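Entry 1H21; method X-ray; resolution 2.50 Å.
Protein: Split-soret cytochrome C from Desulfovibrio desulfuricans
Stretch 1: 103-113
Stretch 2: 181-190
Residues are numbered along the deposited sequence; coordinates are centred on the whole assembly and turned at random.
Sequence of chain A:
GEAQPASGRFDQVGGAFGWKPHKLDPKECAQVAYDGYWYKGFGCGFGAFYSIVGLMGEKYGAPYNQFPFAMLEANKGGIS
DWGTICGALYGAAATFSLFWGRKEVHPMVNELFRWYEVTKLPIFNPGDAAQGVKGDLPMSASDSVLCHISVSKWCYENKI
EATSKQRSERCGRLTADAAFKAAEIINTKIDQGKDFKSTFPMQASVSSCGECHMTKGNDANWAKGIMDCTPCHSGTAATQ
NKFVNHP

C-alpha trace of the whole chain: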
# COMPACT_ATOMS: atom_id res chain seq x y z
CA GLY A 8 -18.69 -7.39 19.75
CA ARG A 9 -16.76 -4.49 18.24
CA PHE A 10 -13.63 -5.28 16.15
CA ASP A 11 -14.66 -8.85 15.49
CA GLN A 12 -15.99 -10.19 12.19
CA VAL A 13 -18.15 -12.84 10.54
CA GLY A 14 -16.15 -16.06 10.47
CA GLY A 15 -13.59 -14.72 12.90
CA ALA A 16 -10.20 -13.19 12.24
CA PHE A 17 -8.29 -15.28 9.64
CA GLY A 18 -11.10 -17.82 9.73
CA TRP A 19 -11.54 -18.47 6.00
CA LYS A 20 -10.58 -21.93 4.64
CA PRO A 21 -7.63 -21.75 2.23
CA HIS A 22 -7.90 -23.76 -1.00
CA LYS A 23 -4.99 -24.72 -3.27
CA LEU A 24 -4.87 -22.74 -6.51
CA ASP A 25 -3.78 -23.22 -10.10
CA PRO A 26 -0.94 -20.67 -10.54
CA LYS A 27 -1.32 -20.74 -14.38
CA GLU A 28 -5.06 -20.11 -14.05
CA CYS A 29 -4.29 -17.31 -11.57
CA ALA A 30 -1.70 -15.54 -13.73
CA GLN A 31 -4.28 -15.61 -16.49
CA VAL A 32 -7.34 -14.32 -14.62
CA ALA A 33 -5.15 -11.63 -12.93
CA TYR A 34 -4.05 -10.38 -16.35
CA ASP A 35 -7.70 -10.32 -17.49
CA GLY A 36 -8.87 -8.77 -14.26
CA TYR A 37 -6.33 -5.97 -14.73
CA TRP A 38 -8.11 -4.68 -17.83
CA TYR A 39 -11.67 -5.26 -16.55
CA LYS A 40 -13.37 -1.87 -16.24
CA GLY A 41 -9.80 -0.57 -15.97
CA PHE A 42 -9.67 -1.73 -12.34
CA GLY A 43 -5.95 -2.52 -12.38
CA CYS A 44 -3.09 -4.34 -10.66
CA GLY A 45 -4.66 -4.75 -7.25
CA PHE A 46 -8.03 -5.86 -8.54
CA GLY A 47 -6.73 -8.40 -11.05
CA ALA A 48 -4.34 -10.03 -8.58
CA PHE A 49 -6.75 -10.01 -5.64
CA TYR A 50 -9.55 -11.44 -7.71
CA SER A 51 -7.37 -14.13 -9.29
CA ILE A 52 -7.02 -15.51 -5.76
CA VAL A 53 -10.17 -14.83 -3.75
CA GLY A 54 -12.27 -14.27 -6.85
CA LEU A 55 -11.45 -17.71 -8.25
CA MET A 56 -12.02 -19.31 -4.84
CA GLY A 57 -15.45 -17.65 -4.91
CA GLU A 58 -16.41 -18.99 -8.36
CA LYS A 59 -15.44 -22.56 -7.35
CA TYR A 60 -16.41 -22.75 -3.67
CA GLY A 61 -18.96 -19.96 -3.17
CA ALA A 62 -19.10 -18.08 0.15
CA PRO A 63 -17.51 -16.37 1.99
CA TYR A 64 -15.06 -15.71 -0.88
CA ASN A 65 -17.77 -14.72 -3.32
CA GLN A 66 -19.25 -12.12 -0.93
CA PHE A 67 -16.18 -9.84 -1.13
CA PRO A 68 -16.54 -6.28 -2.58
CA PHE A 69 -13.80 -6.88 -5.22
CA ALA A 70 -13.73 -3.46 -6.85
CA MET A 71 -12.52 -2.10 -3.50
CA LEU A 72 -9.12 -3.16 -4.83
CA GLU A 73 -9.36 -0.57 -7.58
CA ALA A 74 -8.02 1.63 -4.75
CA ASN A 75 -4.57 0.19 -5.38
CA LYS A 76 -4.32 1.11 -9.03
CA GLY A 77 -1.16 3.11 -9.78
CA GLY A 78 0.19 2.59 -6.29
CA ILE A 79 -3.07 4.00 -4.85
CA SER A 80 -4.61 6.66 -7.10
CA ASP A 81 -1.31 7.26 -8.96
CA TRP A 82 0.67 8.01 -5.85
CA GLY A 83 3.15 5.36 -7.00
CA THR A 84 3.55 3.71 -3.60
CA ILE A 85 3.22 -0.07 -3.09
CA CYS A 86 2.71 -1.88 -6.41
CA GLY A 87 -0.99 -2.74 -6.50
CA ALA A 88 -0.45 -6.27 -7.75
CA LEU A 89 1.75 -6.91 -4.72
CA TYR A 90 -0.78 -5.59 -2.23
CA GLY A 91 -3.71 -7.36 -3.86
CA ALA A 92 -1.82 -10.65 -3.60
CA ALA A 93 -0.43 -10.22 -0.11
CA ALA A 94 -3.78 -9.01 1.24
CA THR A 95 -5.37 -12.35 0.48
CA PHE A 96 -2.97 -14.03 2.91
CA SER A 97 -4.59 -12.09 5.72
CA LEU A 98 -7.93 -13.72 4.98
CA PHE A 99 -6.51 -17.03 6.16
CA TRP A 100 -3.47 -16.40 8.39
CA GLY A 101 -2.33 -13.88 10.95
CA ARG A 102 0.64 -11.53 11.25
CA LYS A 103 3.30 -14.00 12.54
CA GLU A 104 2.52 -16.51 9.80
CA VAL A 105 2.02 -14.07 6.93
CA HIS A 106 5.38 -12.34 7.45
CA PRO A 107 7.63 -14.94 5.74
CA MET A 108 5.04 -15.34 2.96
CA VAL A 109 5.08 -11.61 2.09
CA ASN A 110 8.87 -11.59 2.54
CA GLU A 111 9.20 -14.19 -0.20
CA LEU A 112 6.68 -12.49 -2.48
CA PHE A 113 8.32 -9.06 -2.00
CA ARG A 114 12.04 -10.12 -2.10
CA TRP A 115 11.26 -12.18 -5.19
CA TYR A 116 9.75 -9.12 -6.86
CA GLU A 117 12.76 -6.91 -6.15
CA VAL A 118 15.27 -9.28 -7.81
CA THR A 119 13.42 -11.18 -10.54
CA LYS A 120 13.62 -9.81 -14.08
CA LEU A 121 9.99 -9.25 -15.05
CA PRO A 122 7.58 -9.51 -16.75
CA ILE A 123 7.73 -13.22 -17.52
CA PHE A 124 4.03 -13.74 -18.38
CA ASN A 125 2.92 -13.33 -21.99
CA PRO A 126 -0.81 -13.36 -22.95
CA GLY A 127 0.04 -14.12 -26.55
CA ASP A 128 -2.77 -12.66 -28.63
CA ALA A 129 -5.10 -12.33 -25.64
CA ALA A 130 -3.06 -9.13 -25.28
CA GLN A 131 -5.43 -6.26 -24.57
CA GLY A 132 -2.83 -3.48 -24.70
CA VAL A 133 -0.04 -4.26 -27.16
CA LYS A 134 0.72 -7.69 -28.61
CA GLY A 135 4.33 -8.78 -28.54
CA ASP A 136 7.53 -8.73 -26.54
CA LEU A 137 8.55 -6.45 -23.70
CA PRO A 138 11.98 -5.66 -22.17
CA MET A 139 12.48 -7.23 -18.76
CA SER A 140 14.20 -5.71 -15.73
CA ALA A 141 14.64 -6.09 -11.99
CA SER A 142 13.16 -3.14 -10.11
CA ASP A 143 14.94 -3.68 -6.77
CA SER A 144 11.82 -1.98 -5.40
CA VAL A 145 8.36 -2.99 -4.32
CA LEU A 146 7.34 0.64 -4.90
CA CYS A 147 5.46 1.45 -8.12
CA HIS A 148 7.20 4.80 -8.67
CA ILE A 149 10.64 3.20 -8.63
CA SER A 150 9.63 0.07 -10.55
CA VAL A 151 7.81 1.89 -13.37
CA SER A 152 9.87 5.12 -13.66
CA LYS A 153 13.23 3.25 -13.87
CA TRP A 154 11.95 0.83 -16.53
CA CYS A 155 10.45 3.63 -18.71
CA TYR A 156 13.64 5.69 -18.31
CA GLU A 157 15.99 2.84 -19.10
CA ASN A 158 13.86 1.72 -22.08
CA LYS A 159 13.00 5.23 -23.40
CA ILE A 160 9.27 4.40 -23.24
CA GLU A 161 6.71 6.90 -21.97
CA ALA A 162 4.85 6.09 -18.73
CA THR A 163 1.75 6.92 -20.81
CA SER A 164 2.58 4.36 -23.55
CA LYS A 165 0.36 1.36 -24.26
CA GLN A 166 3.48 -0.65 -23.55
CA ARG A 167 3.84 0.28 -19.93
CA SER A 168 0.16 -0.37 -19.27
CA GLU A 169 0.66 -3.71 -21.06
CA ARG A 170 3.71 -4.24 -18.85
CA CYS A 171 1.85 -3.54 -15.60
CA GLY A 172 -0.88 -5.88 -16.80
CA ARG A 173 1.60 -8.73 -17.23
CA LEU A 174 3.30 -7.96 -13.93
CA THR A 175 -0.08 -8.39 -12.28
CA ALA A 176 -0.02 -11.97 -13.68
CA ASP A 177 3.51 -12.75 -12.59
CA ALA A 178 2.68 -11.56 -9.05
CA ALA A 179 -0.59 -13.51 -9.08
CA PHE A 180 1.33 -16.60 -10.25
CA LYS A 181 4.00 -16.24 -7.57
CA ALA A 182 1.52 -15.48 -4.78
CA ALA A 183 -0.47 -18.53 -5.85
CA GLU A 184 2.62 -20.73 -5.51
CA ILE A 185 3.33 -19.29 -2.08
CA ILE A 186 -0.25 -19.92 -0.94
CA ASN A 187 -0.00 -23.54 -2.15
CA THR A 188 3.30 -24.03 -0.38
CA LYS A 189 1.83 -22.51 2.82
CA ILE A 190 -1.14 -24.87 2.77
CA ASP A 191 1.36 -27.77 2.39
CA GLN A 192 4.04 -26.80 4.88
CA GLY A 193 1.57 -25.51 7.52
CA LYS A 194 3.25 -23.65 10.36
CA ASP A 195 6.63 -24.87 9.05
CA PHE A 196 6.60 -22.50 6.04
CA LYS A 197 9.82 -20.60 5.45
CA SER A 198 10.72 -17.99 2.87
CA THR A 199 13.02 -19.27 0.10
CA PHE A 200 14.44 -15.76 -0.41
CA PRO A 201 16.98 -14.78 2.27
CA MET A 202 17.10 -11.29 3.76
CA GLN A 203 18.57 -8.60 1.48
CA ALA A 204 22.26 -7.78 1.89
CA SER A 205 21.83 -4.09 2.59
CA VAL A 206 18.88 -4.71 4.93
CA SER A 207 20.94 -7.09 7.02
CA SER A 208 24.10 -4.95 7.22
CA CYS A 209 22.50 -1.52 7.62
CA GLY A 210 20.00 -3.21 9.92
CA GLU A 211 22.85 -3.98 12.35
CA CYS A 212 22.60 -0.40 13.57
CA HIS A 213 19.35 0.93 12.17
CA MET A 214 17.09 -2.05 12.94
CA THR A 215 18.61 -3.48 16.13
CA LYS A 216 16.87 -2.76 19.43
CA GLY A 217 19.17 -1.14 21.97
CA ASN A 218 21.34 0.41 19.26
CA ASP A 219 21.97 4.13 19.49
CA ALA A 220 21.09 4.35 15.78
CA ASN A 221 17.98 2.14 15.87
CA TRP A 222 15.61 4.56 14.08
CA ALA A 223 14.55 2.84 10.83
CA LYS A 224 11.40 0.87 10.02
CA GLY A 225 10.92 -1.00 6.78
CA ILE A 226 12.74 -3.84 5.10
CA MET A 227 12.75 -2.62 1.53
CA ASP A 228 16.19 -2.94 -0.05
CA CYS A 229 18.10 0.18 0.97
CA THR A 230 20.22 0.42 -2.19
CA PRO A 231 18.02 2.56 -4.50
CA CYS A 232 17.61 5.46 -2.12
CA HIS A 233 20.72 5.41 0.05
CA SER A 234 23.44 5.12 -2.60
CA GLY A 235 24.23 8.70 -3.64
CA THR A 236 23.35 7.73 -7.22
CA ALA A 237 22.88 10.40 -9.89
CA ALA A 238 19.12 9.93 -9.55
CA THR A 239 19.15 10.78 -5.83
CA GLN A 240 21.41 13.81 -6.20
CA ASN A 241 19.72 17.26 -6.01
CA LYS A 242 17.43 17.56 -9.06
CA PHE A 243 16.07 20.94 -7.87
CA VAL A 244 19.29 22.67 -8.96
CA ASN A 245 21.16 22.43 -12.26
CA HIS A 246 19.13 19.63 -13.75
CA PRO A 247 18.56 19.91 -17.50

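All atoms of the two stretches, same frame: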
# COMPACT_ATOMS: atom_id res chain seq x y z
N LYS A 103 2.11 -13.13 12.41
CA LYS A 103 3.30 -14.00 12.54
C LYS A 103 3.52 -14.94 11.36
O LYS A 103 4.65 -15.11 10.87
CB LYS A 103 3.25 -14.83 13.83
CG LYS A 103 3.65 -14.08 15.10
N GLU A 104 2.44 -15.57 10.90
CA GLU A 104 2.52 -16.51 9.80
C GLU A 104 2.62 -15.89 8.42
O GLU A 104 3.24 -16.48 7.53
CB GLU A 104 1.32 -17.46 9.81
CG GLU A 104 1.36 -18.57 10.86
CD GLU A 104 0.21 -19.55 10.70
OE1 GLU A 104 -0.87 -19.31 11.30
OE2 GLU A 104 0.37 -20.55 9.96
N VAL A 105 1.98 -14.74 8.22
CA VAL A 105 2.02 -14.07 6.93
C VAL A 105 3.37 -13.42 6.60
O VAL A 105 3.80 -13.38 5.44
CB VAL A 105 0.86 -13.06 6.79
CG1 VAL A 105 0.92 -12.35 5.44
CG2 VAL A 105 -0.48 -13.81 6.91
N HIS A 106 4.09 -12.99 7.64
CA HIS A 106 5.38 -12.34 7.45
C HIS A 106 6.33 -13.04 6.46
O HIS A 106 6.71 -12.44 5.46
CB HIS A 106 6.09 -12.12 8.80
CG HIS A 106 7.25 -11.17 8.72
ND1 HIS A 106 7.26 -10.08 7.87
CD2 HIS A 106 8.42 -11.13 9.39
CE1 HIS A 106 8.38 -9.41 8.03
NE2 HIS A 106 9.11 -10.02 8.95
N PRO A 107 6.71 -14.31 6.71
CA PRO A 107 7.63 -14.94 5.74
C PRO A 107 7.03 -15.09 4.35
O PRO A 107 7.77 -15.08 3.37
CB PRO A 107 7.97 -16.28 6.40
CG PRO A 107 6.72 -16.61 7.19
CD PRO A 107 6.40 -15.25 7.81
N MET A 108 5.71 -15.20 4.26
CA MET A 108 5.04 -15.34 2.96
C MET A 108 5.21 -14.04 2.14
O MET A 108 5.57 -14.07 0.97
CB MET A 108 3.55 -15.65 3.14
CG MET A 108 3.23 -16.94 3.92
SD MET A 108 1.43 -17.24 4.08
CE MET A 108 0.96 -17.39 2.39
N VAL A 109 4.94 -12.90 2.76
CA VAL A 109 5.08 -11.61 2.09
C VAL A 109 6.57 -11.33 1.83
O VAL A 109 6.93 -10.71 0.82
CB VAL A 109 4.47 -10.48 2.95
CG1 VAL A 109 4.79 -9.10 2.38
CG2 VAL A 109 2.98 -10.70 3.05
N ASN A 110 7.44 -11.80 2.72
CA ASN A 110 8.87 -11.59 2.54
C ASN A 110 9.34 -12.25 1.26
O ASN A 110 10.14 -11.69 0.51
CB ASN A 110 9.68 -12.13 3.72
CG ASN A 110 9.65 -11.21 4.93
OD1 ASN A 110 9.19 -10.07 4.85
ND2 ASN A 110 10.16 -11.70 6.05
N GLU A 111 8.83 -13.46 1.01
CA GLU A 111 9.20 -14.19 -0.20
C GLU A 111 8.62 -13.50 -1.43
O GLU A 111 9.32 -13.29 -2.43
CB GLU A 111 8.73 -15.65 -0.12
CG GLU A 111 8.61 -16.30 -1.49
CD GLU A 111 8.99 -17.76 -1.52
OE1 GLU A 111 9.49 -18.28 -0.50
OE2 GLU A 111 8.79 -18.38 -2.59
N LEU A 112 7.34 -13.17 -1.37
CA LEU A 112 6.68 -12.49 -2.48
C LEU A 112 7.38 -11.18 -2.82
O LEU A 112 7.73 -10.96 -3.98
CB LEU A 112 5.21 -12.24 -2.11
CG LEU A 112 4.37 -11.55 -3.16
CD1 LEU A 112 4.41 -12.35 -4.47
CD2 LEU A 112 2.95 -11.39 -2.61
N PHE A 113 7.65 -10.35 -1.81
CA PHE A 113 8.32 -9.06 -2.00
C PHE A 113 9.81 -9.13 -2.41
O PHE A 113 10.22 -8.41 -3.32
CB PHE A 113 8.13 -8.17 -0.76
CG PHE A 113 6.74 -7.59 -0.61
CD1 PHE A 113 5.66 -8.12 -1.34
CD2 PHE A 113 6.50 -6.54 0.25
CE1 PHE A 113 4.38 -7.60 -1.19
CE2 PHE A 113 5.22 -6.02 0.40
CZ PHE A 113 4.16 -6.55 -0.32
N LYS A 181 3.11 -16.03 -8.71
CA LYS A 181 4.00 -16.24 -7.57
C LYS A 181 3.26 -16.36 -6.24
O LYS A 181 3.56 -17.22 -5.41
CB LYS A 181 5.02 -15.11 -7.49
CG LYS A 181 5.99 -15.25 -6.33
CD LYS A 181 6.72 -16.58 -6.42
CE LYS A 181 7.72 -16.75 -5.29
NZ LYS A 181 8.48 -18.02 -5.45
N ALA A 182 2.29 -15.47 -6.02
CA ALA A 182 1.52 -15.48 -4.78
C ALA A 182 0.78 -16.80 -4.66
O ALA A 182 0.69 -17.37 -3.56
CB ALA A 182 0.51 -14.30 -4.76
N ALA A 183 0.26 -17.27 -5.80
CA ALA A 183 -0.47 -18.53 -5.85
C ALA A 183 0.46 -19.64 -5.37
O ALA A 183 0.12 -20.38 -4.45
CB ALA A 183 -0.98 -18.81 -7.26
N GLU A 184 1.68 -19.70 -5.92
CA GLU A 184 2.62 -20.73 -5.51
C GLU A 184 2.92 -20.68 -4.02
O GLU A 184 3.02 -21.71 -3.36
CB GLU A 184 3.92 -20.61 -6.27
CG GLU A 184 3.77 -20.81 -7.76
CD GLU A 184 5.11 -21.01 -8.44
OE1 GLU A 184 6.13 -20.49 -7.92
OE2 GLU A 184 5.16 -21.71 -9.47
N ILE A 185 3.06 -19.47 -3.50
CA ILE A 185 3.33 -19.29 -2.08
C ILE A 185 2.14 -19.80 -1.25
O ILE A 185 2.32 -20.46 -0.22
CB ILE A 185 3.58 -17.79 -1.77
CG1 ILE A 185 4.85 -17.33 -2.48
CG2 ILE A 185 3.71 -17.56 -0.28
CD1 ILE A 185 5.04 -15.83 -2.46
N ILE A 186 0.92 -19.48 -1.69
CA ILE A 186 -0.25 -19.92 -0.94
C ILE A 186 -0.23 -21.45 -0.89
O ILE A 186 -0.32 -22.04 0.19
CB ILE A 186 -1.57 -19.42 -1.57
CG1 ILE A 186 -1.77 -17.93 -1.23
CG2 ILE A 186 -2.76 -20.27 -1.07
CD1 ILE A 186 -2.84 -17.23 -2.08
N ASN A 187 -0.05 -22.08 -2.05
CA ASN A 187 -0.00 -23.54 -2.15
C ASN A 187 1.03 -24.09 -1.18
O ASN A 187 0.72 -24.94 -0.34
CB ASN A 187 0.36 -23.98 -3.57
CG ASN A 187 -0.78 -23.81 -4.54
OD1 ASN A 187 -1.95 -23.67 -4.14
ND2 ASN A 187 -0.46 -23.85 -5.83
N THR A 188 2.25 -23.57 -1.26
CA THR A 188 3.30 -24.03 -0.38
C THR A 188 2.94 -23.84 1.10
O THR A 188 3.26 -24.68 1.93
CB THR A 188 4.64 -23.37 -0.77
OG1 THR A 188 4.88 -23.62 -2.16
CG2 THR A 188 5.82 -23.91 0.04
N LYS A 189 2.23 -22.76 1.42
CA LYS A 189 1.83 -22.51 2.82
C LYS A 189 0.83 -23.58 3.30
O LYS A 189 0.94 -24.13 4.41
CB LYS A 189 1.19 -21.11 2.95
CG LYS A 189 0.58 -20.79 4.32
CD LYS A 189 1.61 -20.91 5.43
CE LYS A 189 1.03 -20.47 6.75
NZ LYS A 189 2.00 -20.55 7.86
N ILE A 190 -0.15 -23.87 2.45
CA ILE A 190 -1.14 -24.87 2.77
C ILE A 190 -0.43 -26.21 3.04
O ILE A 190 -0.82 -26.93 3.97
CB ILE A 190 -2.17 -25.04 1.63
CG1 ILE A 190 -2.99 -23.75 1.43
CG2 ILE A 190 -3.11 -26.18 1.95
CD1 ILE A 190 -4.12 -23.84 0.37
O HOH W 1 4.15 -19.08 7.55

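Antiparallel helices often join by a simple scheme, in which apolar side chains fill the middle of the seam and opposite charges close it toward the ends. The split-soret cytochrome c of Desulfovibrio desulfuricans offers a compact example. Residues 103-113 and 181-190 both lie within longer helices, whose axes approach to 10.0 Å and run at 149° to one another, so that Met108 lies near Ile185 and Leu112 near Ala182. The first helix is kinked at Pro107, whose ring nitrogen carries no hydrogen to bond to the preceding turn; regular bonding resumes beyond it.

Three residues, Met108, Ile185 and Lys189, cover the most surface, and all direct their CA-to-CB bonds toward the partner helix. Met108 extends its flexible thioether so that CE lies 3.8 Å from Ile185 CG2, while its SD rests 3.7 Å from CG of Lys189. Ile185 in turn reaches along the first helix: its CD1 is 3.6 Å from Leu112 CB and 3.7 Å from Glu111 CG, the aliphatic part of an acidic side chain. Leu112 leaves its backbone sideways, yet its end comes nearer, bringing CD1 within 3.8 Å of Lys181 CG.

Lys189 shows how one long side chain can serve two chemistries. Its methylenes pack beside the methionine sulfur, and its ammonium group continues to Glu104, where NZ donates a hydrogen bond to OE2 at 2.7 Å within a salt bridge. A water reinforces this link, accepting from Lys189 NZ at 2.6 Å and donating to the backbone O of Glu104 at 2.8 Å. The antiparallel course places a second salt bridge beyond Ile185, where Lys181 NZ donates to Glu111 OE2 at 2.9 Å. Two ion pairs thus bracket the apolar centre, and the whole contact buries 476 Å².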